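Local coordinates for putative glycosyltransferase (Mannosyltransferase) involved in glycosylating the PBCV-1 major capsid protein (Paramecium bursaria Chlorella virus 1, PDB 2P6W) that probably transfers sugar from a UDP-sugar donor during glycosylation of the viral major capsid protein, this chain being the manganese-binding N-terminal domain of the longer enzyme, at residues H56-S60 / T122-F126; I105-F110 / K125-A131. Residue numbers count along the deposited sequence, not the author numbering.

How the interactions relate
Both interactions use strand 124-128 in the mixed sheet of this GT-A-type domain, and their centres lie about 11 Å apart. Along the chain come 56-60, then 105-110, then the common piece: 122-126 runs into 125-131, and Lys125 and Phe126 belong to both. Interaction 1 sits at the N-terminal end of the strand, where the turn before it reaches the manganese site and the Arg59 region faces it. Interaction 2 is the pairing of the same strand with its neighbour 107-110, continuing away from the metal. The two touch where Val124 O lies 3.4 Å from Phe110 CD2. The strand thus starts beside the donor and metal site, and its later residues pair with 107-110 inside the sheet.

Interaction 1: residues H56-S60 / T122-F126; sequences HFRRS and TGVKF
This contact forms part of the nucleotide-sugar site of a GT-A-type glycosyltransferase domain, where Arg59, a residue that binds UDP-glucose, faces the start of strand 124-128. Residues 56-60 pass from helix 52-57 into helix 59-69 with phi/psi staying helical, Ser60 N bonded to Phe57 O (2.9 Å). The approach is loose: the nearest CA atoms, those of Arg59 and Gly123, are 9.7 Å apart, so long side chains and water bridge the gap. Arg59 takes chi1 p, chi2 t and chi3 p, a folded shape in which NE donates to His56 O at 2.9 Å while NH1 forms a salt bridge with Asp80 of the manganese site.

Thr122 (phi/psi -94/21, chi1 p) comes first, its O 3.0 Å from Arg59 NH1. Its OG1 hydrogen-bonds to Glu153 and accepts from a water, 2.7 Å away, that also lies 2.7 Å from His56 NE2. Gly123, still turning at -64/-22, bonds through its backbone to that of Asp80, tying the turn to the metal-binding loop. From Val124 (-133/123), which points away, the chain is extended. Lys125 (-151/122) reaches back, chi1 and chi2 t, chi3 p, chi4 t, to salt bridges with Glu153 and Glu135. Glu135 also bonds Ser60 OG, which is 3.9 Å from Lys125 NZ. Lys125 NZ donates to a second water at 3.0 Å, and this water gives a weak bond to Arg59 O at 3.1 Å.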
loop_
_atom_site.group_PDB
_atom_site.type_symbol
_atom_site.label_atom_id
_atom_site.label_comp_id
_atom_site.label_asym_id
_atom_site.label_seq_id
_atom_site.Cartn_x
_atom_site.Cartn_y
_atom_site.Cartn_z
ATOM N N HIS A 56 -7.140 9.758 2.196
ATOM C CA HIS A 56 -6.247 8.755 2.766
ATOM C C HIS A 56 -7.004 7.446 3.042
ATOM O O HIS A 56 -6.492 6.349 2.770
ATOM C CB HIS A 56 -5.598 9.273 4.038
ATOM C CG HIS A 56 -4.492 8.399 4.520
ATOM N ND1 HIS A 56 -4.716 7.265 5.278
ATOM C CD2 HIS A 56 -3.155 8.458 4.307
ATOM C CE1 HIS A 56 -3.559 6.685 5.543
ATOM N NE2 HIS A 56 -2.594 7.383 4.960
ATOM N N PHE A 57 -8.225 7.564 3.561
ATOM C CA PHE A 57 -9.020 6.385 3.910
ATOM C C PHE A 57 -9.496 5.607 2.695
ATOM O O PHE A 57 -9.901 4.456 2.826
ATOM C CB PHE A 57 -10.238 6.776 4.733
ATOM C CG PHE A 57 -9.986 6.828 6.217
ATOM C CD1 PHE A 57 -10.125 5.667 6.990
ATOM C CD2 PHE A 57 -9.652 8.031 6.847
ATOM C CE1 PHE A 57 -9.912 5.698 8.365
ATOM C CE2 PHE A 57 -9.435 8.071 8.239
ATOM C CZ PHE A 57 -9.580 6.891 8.990
ATOM N N ARG A 58 -9.463 6.241 1.521
ATOM C CA ARG A 58 -10.052 5.622 0.328
ATOM C C ARG A 58 -9.508 4.221 0.006
ATOM O O ARG A 58 -10.240 3.396 -0.549
ATOM C CB ARG A 58 -9.962 6.532 -0.902
ATOM C CG ARG A 58 -10.972 6.131 -1.972
ATOM C CD ARG A 58 -11.159 7.188 -3.030
ATOM N NE ARG A 58 -12.419 6.977 -3.754
ATOM C CZ ARG A 58 -12.518 6.804 -5.070
ATOM N NH1 ARG A 58 -11.445 6.845 -5.837
ATOM N NH2 ARG A 58 -13.711 6.620 -5.618
ATOM N N ARG A 59 -8.253 3.938 0.363
ATOM C CA ARG A 59 -7.683 2.596 0.166
ATOM C C ARG A 59 -8.552 1.476 0.785
ATOM O O ARG A 59 -8.620 0.365 0.252
ATOM C CB ARG A 59 -6.274 2.539 0.729
ATOM C CG ARG A 59 -6.209 2.733 2.213
ATOM C CD ARG A 59 -4.766 3.038 2.641
ATOM N NE ARG A 59 -4.445 4.410 2.271
ATOM C CZ ARG A 59 -3.217 4.909 2.219
ATOM N NH1 ARG A 59 -2.178 4.139 2.509
ATOM N NH2 ARG A 59 -3.032 6.178 1.862
ATOM N N SER A 60 -9.214 1.774 1.905
ATOM C CA SER A 60 -10.038 0.777 2.594
ATOM C C SER A 60 -11.416 0.612 1.945
ATOM O O SER A 60 -12.176 -0.313 2.282
ATOM C CB SER A 60 -10.171 1.122 4.080
ATOM O OG SER A 60 -8.901 1.097 4.702
ATOM N N THR A 122 1.629 2.881 6.083
ATOM C CA THR A 122 0.700 2.008 5.362
ATOM C C THR A 122 0.635 2.300 3.862
ATOM O O THR A 122 -0.316 1.895 3.190
ATOM C CB THR A 122 -0.722 2.053 5.972
ATOM O OG1 THR A 122 -1.157 3.413 6.069
ATOM C CG2 THR A 122 -0.752 1.371 7.362
ATOM N N GLY A 123 1.680 2.950 3.338
ATOM C CA GLY A 123 1.815 3.157 1.891
ATOM C C GLY A 123 1.957 1.827 1.157
ATOM O O GLY A 123 1.698 1.731 -0.048
ATOM N N VAL A 124 2.392 0.805 1.897
ATOM C CA VAL A 124 2.427 -0.598 1.445
ATOM C C VAL A 124 1.812 -1.417 2.578
ATOM O O VAL A 124 2.286 -1.332 3.713
ATOM C CB VAL A 124 3.876 -1.095 1.216
ATOM C CG1 VAL A 124 3.857 -2.539 0.753
ATOM C CG2 VAL A 124 4.574 -0.222 0.152
ATOM N N LYS A 125 0.760 -2.181 2.276
ATOM C CA LYS A 125 -0.011 -2.856 3.328
ATOM C C LYS A 125 -0.618 -4.126 2.759
ATOM O O LYS A 125 -1.364 -4.076 1.769
ATOM C CB LYS A 125 -1.139 -1.936 3.837
ATOM C CG LYS A 125 -2.034 -2.547 4.901
ATOM C CD LYS A 125 -3.148 -1.580 5.349
ATOM C CE LYS A 125 -4.220 -1.385 4.271
ATOM N NZ LYS A 125 -5.474 -0.744 4.879
ATOM N N PHE A 126 -0.281 -5.260 3.377
ATOM C CA PHE A 126 -0.831 -6.566 3.015
ATOM C C PHE A 126 -2.014 -6.857 3.904
ATOM O O PHE A 126 -1.902 -6.778 5.124
ATOM C CB PHE A 126 0.192 -7.679 3.270
ATOM C CG PHE A 126 1.344 -7.708 2.302
ATOM C CD1 PHE A 126 1.346 -8.611 1.249
ATOM C CD2 PHE A 126 2.461 -6.880 2.480
ATOM C CE1 PHE A 126 2.432 -8.678 0.352
ATOM C CE2 PHE A 126 3.552 -6.942 1.579
ATOM C CZ PHE A 126 3.531 -7.849 0.532
HETATM O O HOH W 1 -0.374 5.793 5.029
HETATM O O HOH W 2 -6.802 -1.118 2.232
#

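Interaction 2: residues I105-F110 / K125-A131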
loop_
_atom_site.group_PDB
_atom_site.type_symbol
_atom_site.label_atom_id
_atom_site.label_comp_id
_atom_site.label_asym_id
_atom_site.label_seq_id
_atom_site.Cartn_x
_atom_site.Cartn_y
_atom_site.Cartn_z
ATOM N N ILE A 105 -1.904 -14.824 10.385
ATOM C CA ILE A 105 -1.671 -13.390 10.131
ATOM C C ILE A 105 -2.730 -12.778 9.202
ATOM O O ILE A 105 -3.048 -13.355 8.150
ATOM C CB ILE A 105 -0.235 -13.143 9.599
ATOM C CG1 ILE A 105 0.802 -13.715 10.576
ATOM C CG2 ILE A 105 0.013 -11.638 9.376
ATOM C CD1 ILE A 105 0.653 -13.211 12.033
ATOM N N LEU A 106 -3.276 -11.623 9.626
ATOM C CA LEU A 106 -4.257 -10.841 8.852
ATOM C C LEU A 106 -3.636 -9.605 8.198
ATOM O O LEU A 106 -4.117 -9.167 7.166
ATOM C CB LEU A 106 -5.430 -10.397 9.726
ATOM C CG LEU A 106 -6.381 -11.460 10.288
ATOM C CD1 LEU A 106 -7.228 -10.833 11.382
ATOM C CD2 LEU A 106 -7.262 -12.100 9.228
ATOM N N TYR A 107 -2.582 -9.047 8.802
ATOM C CA TYR A 107 -1.919 -7.861 8.241
ATOM C C TYR A 107 -0.416 -7.978 8.309
ATOM O O TYR A 107 0.112 -8.343 9.346
ATOM C CB TYR A 107 -2.289 -6.626 9.073
ATOM C CG TYR A 107 -3.657 -6.046 8.795
ATOM C CD1 TYR A 107 -3.829 -5.034 7.844
ATOM C CD2 TYR A 107 -4.775 -6.494 9.491
ATOM C CE1 TYR A 107 -5.092 -4.504 7.573
ATOM C CE2 TYR A 107 -6.024 -5.973 9.236
ATOM C CZ TYR A 107 -6.179 -4.987 8.269
ATOM O OH TYR A 107 -7.438 -4.471 8.023
ATOM N N HIS A 108 0.265 -7.658 7.208
ATOM C CA HIS A 108 1.694 -7.394 7.237
ATOM C C HIS A 108 1.900 -5.910 6.965
ATOM O O HIS A 108 1.393 -5.386 5.963
ATOM C CB HIS A 108 2.415 -8.219 6.169
ATOM C CG HIS A 108 2.483 -9.671 6.499
ATOM N ND1 HIS A 108 1.548 -10.579 6.060
ATOM C CD2 HIS A 108 3.348 -10.360 7.272
ATOM C CE1 HIS A 108 1.836 -11.772 6.547
ATOM N NE2 HIS A 108 2.936 -11.670 7.268
ATOM N N THR A 109 2.585 -5.229 7.889
ATOM C CA THR A 109 2.842 -3.797 7.790
ATOM C C THR A 109 4.326 -3.525 8.002
ATOM O O THR A 109 5.106 -4.452 8.277
ATOM C CB THR A 109 1.985 -3.005 8.829
ATOM O OG1 THR A 109 2.294 -3.492 10.148
ATOM C CG2 THR A 109 0.506 -3.199 8.526
ATOM N N PHE A 110 4.718 -2.264 7.862
ATOM C CA PHE A 110 6.135 -1.870 7.856
ATOM C C PHE A 110 6.360 -0.633 8.683
ATOM O O PHE A 110 5.568 0.306 8.626
ATOM C CB PHE A 110 6.626 -1.671 6.406
ATOM C CG PHE A 110 6.314 -2.843 5.563
ATOM C CD1 PHE A 110 7.162 -3.945 5.568
ATOM C CD2 PHE A 110 5.116 -2.910 4.856
ATOM C CE1 PHE A 110 6.840 -5.094 4.855
ATOM C CE2 PHE A 110 4.783 -4.037 4.140
ATOM C CZ PHE A 110 5.643 -5.148 4.138
ATOM N N LYS A 125 0.760 -2.181 2.276
ATOM C CA LYS A 125 -0.011 -2.856 3.328
ATOM C C LYS A 125 -0.618 -4.126 2.759
ATOM O O LYS A 125 -1.364 -4.076 1.769
ATOM C CB LYS A 125 -1.139 -1.936 3.837
ATOM C CG LYS A 125 -2.034 -2.547 4.901
ATOM C CD LYS A 125 -3.148 -1.580 5.349
ATOM C CE LYS A 125 -4.220 -1.385 4.271
ATOM N NZ LYS A 125 -5.474 -0.744 4.879
ATOM N N PHE A 126 -0.281 -5.260 3.377
ATOM C CA PHE A 126 -0.831 -6.566 3.015
ATOM C C PHE A 126 -2.014 -6.857 3.904
ATOM O O PHE A 126 -1.902 -6.778 5.124
ATOM C CB PHE A 126 0.192 -7.679 3.270
ATOM C CG PHE A 126 1.344 -7.708 2.302
ATOM C CD1 PHE A 126 1.346 -8.611 1.249
ATOM C CD2 PHE A 126 2.461 -6.880 2.480
ATOM C CE1 PHE A 126 2.432 -8.678 0.352
ATOM C CE2 PHE A 126 3.552 -6.942 1.579
ATOM C CZ PHE A 126 3.531 -7.849 0.532
ATOM N N VAL A 127 -3.134 -7.223 3.282
ATOM C CA VAL A 127 -4.382 -7.509 3.988
ATOM C C VAL A 127 -4.906 -8.876 3.539
ATOM O O VAL A 127 -5.194 -9.070 2.355
ATOM C CB VAL A 127 -5.472 -6.461 3.630
ATOM C CG1 VAL A 127 -6.716 -6.676 4.493
ATOM C CG2 VAL A 127 -4.949 -5.046 3.805
ATOM N N HIS A 128 -5.055 -9.814 4.478
ATOM C CA HIS A 128 -5.555 -11.144 4.158
ATOM C C HIS A 128 -7.036 -11.045 3.816
ATOM O O HIS A 128 -7.742 -10.171 4.345
ATOM C CB HIS A 128 -5.397 -12.060 5.364
ATOM C CG HIS A 128 -5.629 -13.504 5.055
ATOM N ND1 HIS A 128 -6.861 -14.106 5.214
ATOM C CD2 HIS A 128 -4.799 -14.466 4.593
ATOM C CE1 HIS A 128 -6.779 -15.375 4.859
ATOM N NE2 HIS A 128 -5.537 -15.623 4.480
ATOM N N LYS A 129 -7.514 -11.943 2.955
ATOM C CA LYS A 129 -8.933 -11.936 2.596
ATOM C C LYS A 129 -9.860 -11.953 3.802
ATOM O O LYS A 129 -10.965 -11.416 3.731
ATOM C CB LYS A 129 -9.285 -13.076 1.637
ATOM C CG LYS A 129 -9.043 -14.441 2.190
ATOM C CD LYS A 129 -10.022 -15.458 1.584
ATOM C CE LYS A 129 -9.712 -16.876 2.056
ATOM N NZ LYS A 129 -10.132 -17.149 3.461
ATOM N N ASP A 130 -9.424 -12.563 4.904
ATOM C CA ASP A 130 -10.277 -12.690 6.088
ATOM C C ASP A 130 -10.337 -11.394 6.883
ATOM O O ASP A 130 -11.035 -11.332 7.893
ATOM C CB ASP A 130 -9.842 -13.860 6.981
ATOM C CG ASP A 130 -10.161 -15.219 6.354
ATOM O OD1 ASP A 130 -11.105 -15.309 5.538
ATOM O OD2 ASP A 130 -9.497 -16.214 6.673
ATOM N N ALA A 131 -9.599 -10.379 6.426
ATOM C CA ALA A 131 -9.667 -9.044 7.029
ATOM C C ALA A 131 -10.464 -8.051 6.175
ATOM O O ALA A 131 -10.470 -6.848 6.464
ATOM C CB ALA A 131 -8.264 -8.496 7.314
#
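Three backbone hydrogen bonds hold the strands together. His108 and Phe126 form the hydrogen-bonded pair, with His108 N to Phe126 O and Phe126 N to His108 O both 3.1 Å; His128 N donates to Leu106 O at 2.9 Å, almost straight. Between them Tyr107 and Val127 make the non-hydrogen-bonded pair, flanked by CA-H...O contacts from Tyr107 CA to Phe126 O (3.3 Å) and Val127 CA to Leu106 O (3.6 Å). This is a regular antiparallel ladder, axes 4.9 Å apart at 171°, inside the mixed sheet of the GT-A-type domain; strand 169-172 flanks 107-110 on its other edge.

Apolar packing differs by face. On the face carrying Tyr107 and Val127, Tyr107 CE1 lies 3.8 Å from Val127 CG2, and Tyr107 CE2 lies 3.9 Å from Ala131 CB, while Tyr107 OH bonds to Glu135 of helix 132-140. On the face carrying His108 and Phe126, the CB atoms of that pair are 3.7 Å apart, and Phe110 CZ meets Phe126 CE2 edge to edge at 3.8 Å.

Polar bonds shape the end of segment 125-131: Asp130 N donates to His128 ND1 (3.0 Å) and Ala131 N to His128 O (2.8 Å), bringing Ala131, the N-cap of helix 132-140, within 4.2 Å of Leu106, CB to CB.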